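PDB 4IED: class D beta-lactamase from Fusobacterium nucleatum subsp. polymorphum, which probably hydrolyses the amide bond of beta-lactam antibiotics, giving substituted beta-amino acids. Local coordinates for residues 111-124 with 136-148. Sequence-based numbering, arbitrary orientation. Where two conformers were deposited one is given.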
ATOM      1  N   TYR A 111     -11.499  -4.411  -7.343  1.00  5.65           N
ATOM      2  CA  TYR A 111     -11.482  -4.208  -5.934  1.00  5.73           C
ATOM      3  C   TYR A 111     -12.775  -3.538  -5.421  1.00  6.07           C
ATOM      4  O   TYR A 111     -13.193  -3.794  -4.271  1.00  6.18           O
ATOM      5  CB  TYR A 111     -10.217  -3.478  -5.481  1.00  5.69           C
ATOM      6  CG  TYR A 111      -9.077  -4.454  -5.318  1.00  5.46           C
ATOM      7  CD1 TYR A 111      -8.224  -4.743  -6.415  1.00  5.28           C
ATOM      8  CD2 TYR A 111      -8.875  -5.082  -4.110  1.00  5.48           C
ATOM      9  CE1 TYR A 111      -7.306  -5.751  -6.286  1.00  5.15           C
ATOM     10  CE2 TYR A 111      -7.898  -6.056  -3.998  1.00  5.36           C
ATOM     11  CZ  TYR A 111      -7.095  -6.329  -5.083  1.00  5.21           C
ATOM     12  OH  TYR A 111      -6.111  -7.320  -4.971  1.00  5.18           O
ATOM     13  N   LYS A 112     -13.455  -2.799  -6.280  1.00  6.29           N
ATOM     14  CA  LYS A 112     -14.807  -2.292  -5.884  1.00  6.71           C
ATOM     15  C   LYS A 112     -15.750  -3.544  -5.786  1.00  6.69           C
ATOM     16  O   LYS A 112     -16.547  -3.645  -4.858  1.00  6.91           O
ATOM     17  CB  LYS A 112     -15.285  -1.289  -6.873  1.00  7.37           C
ATOM     18  CG  LYS A 112     -14.590   0.006  -6.764  1.00  8.13           C
ATOM     19  CD  LYS A 112     -15.199   1.056  -7.697  1.00  9.47           C
ATOM     20  CE  LYS A 112     -14.666   2.440  -7.444  1.00 10.77           C
ATOM     21  NZ  LYS A 112     -15.273   3.490  -8.256  1.00 12.83           N
ATOM     22  N   LYS A 113     -15.707  -4.450  -6.750  1.00  6.50           N
ATOM     23  CA  LYS A 113     -16.484  -5.677  -6.654  0.50  6.55           C
ATOM     24  C   LYS A 113     -16.173  -6.455  -5.389  1.00  6.43           C
ATOM     25  O   LYS A 113     -17.093  -6.916  -4.677  1.00  6.66           O
ATOM     26  CB  LYS A 113     -16.182  -6.548  -7.879  0.50  6.38           C
ATOM     27  CG  LYS A 113     -16.905  -7.889  -7.921  0.50  6.50           C
ATOM     28  CD  LYS A 113     -16.582  -8.612  -9.207  0.50  6.44           C
ATOM     29  CE  LYS A 113     -17.304  -9.895  -9.315  0.50  6.69           C
ATOM     30  NZ  LYS A 113     -18.777  -9.724  -9.102  0.50  7.11           N
ATOM     31  N   LEU A 114     -14.882  -6.608  -5.058  1.00  6.15           N
ATOM     32  CA  LEU A 114     -14.506  -7.245  -3.805  1.00  6.11           C
ATOM     33  C   LEU A 114     -15.142  -6.588  -2.574  1.00  6.38           C
ATOM     34  O   LEU A 114     -15.709  -7.252  -1.717  1.00  6.53           O
ATOM     35  CB  LEU A 114     -12.985  -7.273  -3.693  1.00  5.91           C
ATOM     36  CG  LEU A 114     -12.413  -8.044  -2.476  1.00  6.27           C
ATOM     37  CD1 LEU A 114     -12.864  -9.417  -2.385  1.00  6.84           C
ATOM     38  CD2 LEU A 114     -10.946  -7.961  -2.431  1.00  6.18           C
ATOM     39  N   ALA A 115     -15.019  -5.256  -2.519  1.00  6.48           N
ATOM     40  CA  ALA A 115     -15.577  -4.486  -1.389  1.00  6.82           C
ATOM     41  C   ALA A 115     -17.071  -4.737  -1.288  1.00  7.14           C
ATOM     42  O   ALA A 115     -17.622  -4.924  -0.213  1.00  7.38           O
ATOM     43  CB  ALA A 115     -15.205  -3.012  -1.489  1.00  6.99           C
ATOM     44  N   ARG A 116     -17.751  -4.590  -2.403  1.00  7.24           N
ATOM     45  CA  ARG A 116     -19.201  -4.770  -2.357  0.50  7.63           C
ATOM     46  C   ARG A 116     -19.602  -6.156  -1.872  1.00  7.60           C
ATOM     47  O   ARG A 116     -20.566  -6.301  -1.093  1.00  7.95           O
ATOM     48  CB  ARG A 116     -19.833  -4.577  -3.723  0.50  7.77           C
ATOM     49  CG  ARG A 116     -19.729  -3.174  -4.197  0.50  7.98           C
ATOM     50  CD  ARG A 116     -20.440  -3.105  -5.497  0.50  8.20           C
ATOM     51  NE  ARG A 116     -19.920  -3.906  -6.592  0.50  7.84           N
ATOM     52  CZ  ARG A 116     -19.123  -3.439  -7.527  0.50  7.66           C
ATOM     53  NH1 ARG A 116     -18.667  -2.147  -7.484  0.50  7.80           N
ATOM     54  NH2 ARG A 116     -18.900  -4.221  -8.586  0.50  7.47           N
ATOM     55  N   GLU A 117     -18.913  -7.209  -2.366  1.00  6.48           N
ATOM     56  CA  GLU A 117     -19.252  -8.605  -1.961  0.50  6.59           C
ATOM     57  C   GLU A 117     -18.969  -8.771  -0.493  1.00  6.32           C
ATOM     58  O   GLU A 117     -19.728  -9.414   0.223  1.00  6.75           O
ATOM     59  CB  GLU A 117     -18.513  -9.598  -2.845  0.50  7.07           C
ATOM     60  CG  GLU A 117     -19.063  -9.565  -4.261  0.50  7.61           C
ATOM     61  CD  GLU A 117     -18.545 -10.604  -5.179  0.50  8.27           C
ATOM     62  OE1 GLU A 117     -18.775 -10.392  -6.405  0.50  8.69           O
ATOM     63  OE2 GLU A 117     -17.965 -11.615  -4.685  0.50  8.69           O
ATOM     64  N   LEU A 118     -17.851  -8.223  -0.001  1.00  5.98           N
ATOM     65  CA  LEU A 118     -17.594  -8.254   1.446  1.00  5.77           C
ATOM     66  C   LEU A 118     -18.750  -7.640   2.258  1.00  5.79           C
ATOM     67  O   LEU A 118     -19.257  -8.247   3.176  1.00  6.08           O
ATOM     68  CB  LEU A 118     -16.283  -7.592   1.802  1.00  5.47           C
ATOM     69  CG  LEU A 118     -15.041  -8.479   1.550  1.00  5.80           C
ATOM     70  CD1 LEU A 118     -13.803  -7.523   1.509  1.00  5.71           C
ATOM     71  CD2 LEU A 118     -14.839  -9.504   2.622  1.00  6.07           C
ATOM     72  N   GLY A 119     -19.180  -6.488   1.801  1.00  5.78           N
ATOM     73  CA  GLY A 119     -20.217  -5.724   2.501  1.00  6.34           C
ATOM     74  C   GLY A 119     -19.717  -4.967   3.701  1.00  6.49           C
ATOM     75  O   GLY A 119     -18.661  -5.255   4.250  1.00  5.95           O
ATOM     76  N   LYS A 120     -20.519  -4.000   4.177  1.00  7.56           N
ATOM     77  CA  LYS A 120     -20.054  -3.165   5.261  1.00  8.51           C
ATOM     78  C   LYS A 120     -19.654  -3.905   6.546  1.00  8.00           C
ATOM     79  O   LYS A 120     -18.647  -3.596   7.221  1.00  7.48           O
ATOM     80  CB  LYS A 120     -21.063  -2.064   5.540  1.00 11.17           C
ATOM     81  CG  LYS A 120     -20.535  -1.018   6.520  1.00 13.09           C
ATOM     82  CD  LYS A 120     -21.309   0.322   6.595  1.00 17.37           C
ATOM     83  CE  LYS A 120     -20.612   1.237   7.571  1.00 18.55           C
ATOM     84  NZ  LYS A 120     -21.249   2.528   7.764  1.00 21.23           N
ATOM     85  N   GLU A 121     -20.496  -4.824   6.973  1.00  8.76           N
ATOM     86  CA  GLU A 121     -20.237  -5.503   8.219  1.00  9.48           C
ATOM     87  C   GLU A 121     -18.904  -6.250   8.196  1.00  7.98           C
ATOM     88  O   GLU A 121     -18.087  -6.132   9.113  1.00  8.44           O
ATOM     89  CB  GLU A 121     -21.402  -6.455   8.605  1.00 12.54           C
ATOM     90  CG  GLU A 121     -21.205  -7.268   9.860  1.00 16.45           C
ATOM     91  CD  GLU A 121     -22.446  -8.148  10.243  1.00 21.82           C
ATOM     92  OE1 GLU A 121     -22.939  -8.021  11.372  1.00 28.07           O
ATOM     93  OE2 GLU A 121     -22.936  -8.982   9.456  1.00 30.11           O
ATOM     94  N   ARG A 122     -18.672  -7.000   7.156  1.00  7.16           N
ATOM     95  CA  ARG A 122     -17.423  -7.828   7.105  1.00  6.59           C
ATOM     96  C   ARG A 122     -16.241  -6.933   6.828  1.00  5.67           C
ATOM     97  O   ARG A 122     -15.139  -7.140   7.376  1.00  5.51           O
ATOM     98  CB  ARG A 122     -17.509  -8.915   6.044  1.00  6.93           C
ATOM     99  CG  ARG A 122     -18.490 -10.008   6.416  1.00  7.92           C
ATOM    100  CD  ARG A 122     -18.411 -11.236   5.520  1.00  8.47           C
ATOM    101  NE  ARG A 122     -18.819 -10.902   4.168  1.00  8.32           N
ATOM    102  CZ  ARG A 122     -19.009 -11.877   3.264  1.00  8.78           C
ATOM    103  NH1 ARG A 122     -18.748 -13.191   3.557  1.00  9.86           N
ATOM    104  NH2 ARG A 122     -19.453 -11.542   2.079  1.00  8.99           N
ATOM    105  N   MET A 123     -16.414  -5.881   6.042  1.00  5.01           N
ATOM    106  CA  MET A 123     -15.332  -4.990   5.805  1.00  4.70           C
ATOM    107  C   MET A 123     -14.919  -4.286   7.109  1.00  4.60           C
ATOM    108  O   MET A 123     -13.765  -4.131   7.433  1.00  4.47           O
ATOM    109  CB  MET A 123     -15.691  -3.902   4.758  1.00  4.77           C
ATOM    110  CG  MET A 123     -14.542  -3.013   4.316  1.00  4.90           C
ATOM    111  SD  MET A 123     -13.140  -3.834   3.511  1.00  5.25           S
ATOM    112  CE  MET A 123     -13.848  -3.946   1.877  1.00  5.42           C
ATOM    113  N   GLN A 124     -15.908  -3.766   7.845  1.00  4.84           N
ATOM    114  CA  GLN A 124     -15.653  -3.137   9.141  1.00  5.02           C
ATOM    115  C   GLN A 124     -14.915  -4.065  10.083  1.00  5.22           C
ATOM    116  O   GLN A 124     -13.970  -3.677  10.774  1.00  5.16           O
ATOM    117  CB  GLN A 124     -16.936  -2.620   9.770  1.00  5.57           C
ATOM    118  CG  GLN A 124     -16.675  -1.854  11.033  1.00  5.96           C
ATOM    119  CD  GLN A 124     -16.133  -0.496  10.762  1.00  5.88           C
ATOM    120  OE1 GLN A 124     -14.907  -0.166  11.058  1.00  6.14           O
ATOM    121  NE2 GLN A 124     -16.918   0.300  10.178  1.00  6.29           N
ATOM    122  N   GLU A 136     -12.740   4.065   9.319  1.00  5.88           N
ATOM    123  CA  GLU A 136     -14.024   4.645   8.924  1.00  6.16           C
ATOM    124  C   GLU A 136     -14.379   4.184   7.494  1.00  6.02           C
ATOM    125  O   GLU A 136     -13.581   4.400   6.555  1.00  5.71           O
ATOM    126  CB  GLU A 136     -13.912   6.145   8.947  1.00  6.32           C
ATOM    127  CG  GLU A 136     -13.634   6.654  10.358  1.00  6.59           C
ATOM    128  CD  GLU A 136     -14.797   6.392  11.288  1.00  7.04           C
ATOM    129  OE1 GLU A 136     -15.939   6.755  10.966  1.00  7.45           O
ATOM    130  OE2 GLU A 136     -14.537   5.936  12.404  1.00  7.19           O
ATOM    131  N   ILE A 137     -15.572   3.671   7.364  1.00  6.64           N
ATOM    132  CA  ILE A 137     -16.132   3.256   6.105  1.00  7.54           C
ATOM    133  C   ILE A 137     -17.175   4.265   5.599  1.00  7.87           C
ATOM    134  O   ILE A 137     -17.514   4.262   4.399  1.00  8.56           O
ATOM    135  CB  ILE A 137     -16.653   1.800   6.104  1.00  8.53           C
ATOM    136  CG1 ILE A 137     -15.446   0.875   6.336  1.00  8.94           C
ATOM    137  CG2 ILE A 137     -17.499   1.515   4.855  1.00  9.43           C
ATOM    138  CD1 ILE A 137     -16.024  -0.488   6.654  1.00 10.08           C
ATOM    139  N   GLY A 138     -17.832   5.039   6.463  1.00  8.18           N
ATOM    140  CA  GLY A 138     -18.914   5.931   5.929  1.00  8.55           C
ATOM    141  C   GLY A 138     -20.039   5.094   5.339  1.00  9.02           C
ATOM    142  O   GLY A 138     -20.378   4.025   5.790  1.00  9.96           O
ATOM    143  N   SER A 139     -20.631   5.618   4.262  1.00  8.64           N
ATOM    144  CA  SER A 139     -21.771   5.035   3.602  1.00  9.37           C
ATOM    145  C   SER A 139     -21.507   4.768   2.129  1.00  8.98           C
ATOM    146  O   SER A 139     -22.480   4.700   1.348  1.00 10.00           O
ATOM    147  CB  SER A 139     -22.970   6.003   3.747  1.00 10.08           C
ATOM    148  OG  SER A 139     -22.722   7.245   3.145  1.00 10.85           O
ATOM    149  N   GLU A 140     -20.269   4.501   1.738  1.00  8.43           N
ATOM    150  CA  GLU A 140     -19.866   4.271   0.325  1.00  8.20           C
ATOM    151  C   GLU A 140     -18.923   3.060   0.361  1.00  7.22           C
ATOM    152  O   GLU A 140     -17.718   3.159   0.506  1.00  6.63           O
ATOM    153  CB  GLU A 140     -19.138   5.468  -0.292  1.00  8.61           C
ATOM    154  CG  GLU A 140     -20.035   6.692  -0.478  1.00  9.52           C
ATOM    155  CD  GLU A 140     -20.980   6.630  -1.611  1.00 10.39           C
ATOM    156  OE1 GLU A 140     -20.835   5.702  -2.436  1.00 10.77           O
ATOM    157  OE2 GLU A 140     -21.883   7.481  -1.700  1.00 12.44           O
ATOM    158  N   ILE A 141     -19.526   1.895   0.258  1.00  7.21           N
ATOM    159  CA  ILE A 141     -18.787   0.609   0.434  1.00  6.90           C
ATOM    160  C   ILE A 141     -17.752   0.438  -0.642  1.00  6.62           C
ATOM    161  O   ILE A 141     -16.791  -0.277  -0.348  1.00  6.29           O
ATOM    162  CB  ILE A 141     -19.751  -0.635   0.516  1.00  7.26           C
ATOM    163  CG1 ILE A 141     -19.002  -1.879   0.996  1.00  7.01           C
ATOM    164  CG2 ILE A 141     -20.436  -0.866  -0.772  1.00  7.63           C
ATOM    165  CD1 ILE A 141     -18.444  -1.883   2.341  1.00  6.82           C
ATOM    166  N   ASP A 142     -17.862   1.072  -1.826  1.00  6.94           N
ATOM    167  CA  ASP A 142     -16.800   0.908  -2.809  1.00  7.03           C
ATOM    168  C   ASP A 142     -15.987   2.156  -3.107  1.00  6.93           C
ATOM    169  O   ASP A 142     -15.266   2.204  -4.134  1.00  6.91           O
ATOM    170  CB  ASP A 142     -17.282   0.128  -4.003  1.00  7.57           C
ATOM    171  CG  ASP A 142     -18.087   0.898  -4.979  1.00  8.16           C
ATOM    172  OD1 ASP A 142     -18.433   2.083  -4.727  1.00  8.87           O
ATOM    173  OD2 ASP A 142     -18.537   0.251  -5.992  1.00  8.78           O
ATOM    174  N   LYS A 143     -16.062   3.122  -2.197  1.00  6.83           N
ATOM    175  CA  LYS A 143     -15.310   4.378  -2.354  1.00  6.85           C
ATOM    176  C   LYS A 143     -14.560   4.795  -1.126  1.00  6.06           C
ATOM    177  O   LYS A 143     -13.837   5.794  -1.148  1.00  5.97           O
ATOM    178  CB  LYS A 143     -16.171   5.548  -2.805  1.00  8.14           C
ATOM    179  CG  LYS A 143     -16.979   5.326  -4.034  1.00  9.97           C
ATOM    180  CD  LYS A 143     -17.938   6.514  -4.227  1.00 12.60           C
ATOM    181  CE  LYS A 143     -18.966   6.257  -5.270  1.00 14.66           C
ATOM    182  NZ  LYS A 143     -19.652   7.481  -5.641  1.00 17.70           N
ATOM    183  N   PHE A 144     -14.768   4.122   0.038  1.00  5.88           N
ATOM    184  CA  PHE A 144     -14.292   4.673   1.305  1.00  5.75           C
ATOM    185  C   PHE A 144     -12.815   4.846   1.423  1.00  5.43           C
ATOM    186  O   PHE A 144     -12.408   5.603   2.234  1.00  5.42           O
ATOM    187  CB  PHE A 144     -14.831   3.853   2.512  1.00  5.77           C
ATOM    188  CG  PHE A 144     -14.342   2.413   2.545  1.00  5.55           C
ATOM    189  CD1 PHE A 144     -13.170   2.106   3.190  1.00  5.26           C
ATOM    190  CD2 PHE A 144     -15.074   1.361   1.987  1.00  5.70           C
ATOM    191  CE1 PHE A 144     -12.645   0.819   3.182  1.00  5.11           C
ATOM    192  CE2 PHE A 144     -14.554   0.085   1.948  1.00  5.55           C
ATOM    193  CZ  PHE A 144     -13.377  -0.194   2.615  1.00  5.26           C
ATOM    194  N   TRP A 145     -12.033   4.009   0.697  1.00  5.23           N
ATOM    195  CA  TRP A 145     -10.588   4.119   0.730  1.00  5.00           C
ATOM    196  C   TRP A 145     -10.010   5.109  -0.294  1.00  5.22           C
ATOM    197  O   TRP A 145      -8.816   5.364  -0.294  1.00  5.00           O
ATOM    198  CB  TRP A 145      -9.927   2.772   0.486  1.00  4.80           C
ATOM    199  CG  TRP A 145     -10.202   2.242  -0.954  1.00  4.93           C
ATOM    200  CD1 TRP A 145      -9.378   2.279  -1.992  1.00  4.95           C
ATOM    201  CD2 TRP A 145     -11.330   1.419  -1.363  1.00  5.11           C
ATOM    202  NE1 TRP A 145      -9.920   1.670  -3.064  1.00  5.18           N
ATOM    203  CE2 TRP A 145     -11.126   1.104  -2.725  1.00  5.25           C
ATOM    204  CE3 TRP A 145     -12.463   0.922  -0.712  1.00  5.23           C
ATOM    205  CZ2 TRP A 145     -12.005   0.301  -3.465  1.00  5.50           C
ATOM    206  CZ3 TRP A 145     -13.322   0.136  -1.407  1.00  5.47           C
ATOM    207  CH2 TRP A 145     -13.093  -0.189  -2.809  1.00  5.61           C
ATOM    208  N   LEU A 146     -10.851   5.685  -1.172  1.00  6.08           N
ATOM    209  CA  LEU A 146     -10.394   6.567  -2.242  1.00  7.02           C
ATOM    210  C   LEU A 146     -10.788   8.003  -2.155  1.00  6.96           C
ATOM    211  O   LEU A 146     -10.148   8.900  -2.765  1.00  7.39           O
ATOM    212  CB  LEU A 146     -10.672   5.933  -3.630  1.00  8.34           C
ATOM    213  CG  LEU A 146     -12.023   5.556  -3.915  1.00  9.89           C
ATOM    214  CD1 LEU A 146     -12.765   6.659  -4.587  1.00 11.40           C
ATOM    215  CD2 LEU A 146     -12.015   4.292  -4.868  1.00  9.74           C
ATOM    216  N   GLU A 147     -11.787   8.294  -1.359  1.00  6.77           N
ATOM    217  CA  GLU A 147     -12.289   9.702  -1.252  1.00  7.18           C
ATOM    218  C   GLU A 147     -12.641  10.076   0.192  1.00  6.89           C
ATOM    219  O   GLU A 147     -13.394  11.004   0.434  1.00  7.22           O
ATOM    220  CB  GLU A 147     -13.517   9.914  -2.147  1.00  8.13           C
ATOM    221  CG  GLU A 147     -14.738   9.059  -1.789  1.00  8.85           C
ATOM    222  CD  GLU A 147     -16.035   9.298  -2.516  1.00 11.04           C
ATOM    223  OE1 GLU A 147     -15.883   9.672  -3.701  1.00 13.24           O
ATOM    224  OE2 GLU A 147     -17.115   9.015  -1.836  1.00 13.53           O
ATOM    225  N   GLY A 148     -12.106   9.385   1.171  1.00  6.37           N
ATOM    226  CA  GLY A 148     -12.661   9.469   2.531  1.00  6.17           C
ATOM    227  C   GLY A 148     -13.854   8.504   2.688  1.00  6.21           C
ATOM    228  O   GLY A 148     -14.530   8.125   1.700  1.00  6.32           O
TER
HETATM  229  O   HOH W   1     -18.038   3.432  -7.190  1.00 13.55           O
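M123 and A115 meet F144 and W145, respectively, where the kinked helix 108-130 of this class D beta-lactamase fold packs against the omega loop, which leads to helix 154-165. M123 is long and flexible enough to reach the loop: CG lies 3.5 Å from F144 CZ, and the sulfur sits at the ring's edge, a Met-aromatic contact. The F144 ring is sandwiched, with W145 CE3 over one face and I137 CG1 over the other. A115 is small, which lets the indole come close, with CB 3.7 Å from W145 CZ3; W145 NE1 in turn hydrogen-bonds the carboxylated lysine at position 60, so A115 probably helps to keep in place the indole that bonds this group. I141 sends its CD1 methyl to the kink, 3.5 Å from K120 N, and I137 CD1 lies one turn further on, the same distance from Q124 N.

Polar bonds link the more exposed residues. In the conformer given, R116, turned at chi3 (-63°), forms a bent salt bridge from NH1 to D142 OD2 (2.8 Å, N-H...O 140°); OD2 lies in the guanidinium plane and uses its anti lone pair, while a water joins K112 NZ to D142 OD1. The extended K120 spans to the type II' turn I137-E140, where G138 suits the positive phi, and its NZ donates to G138 O at 2.6 Å, tilted 24° from the carbonyl plane.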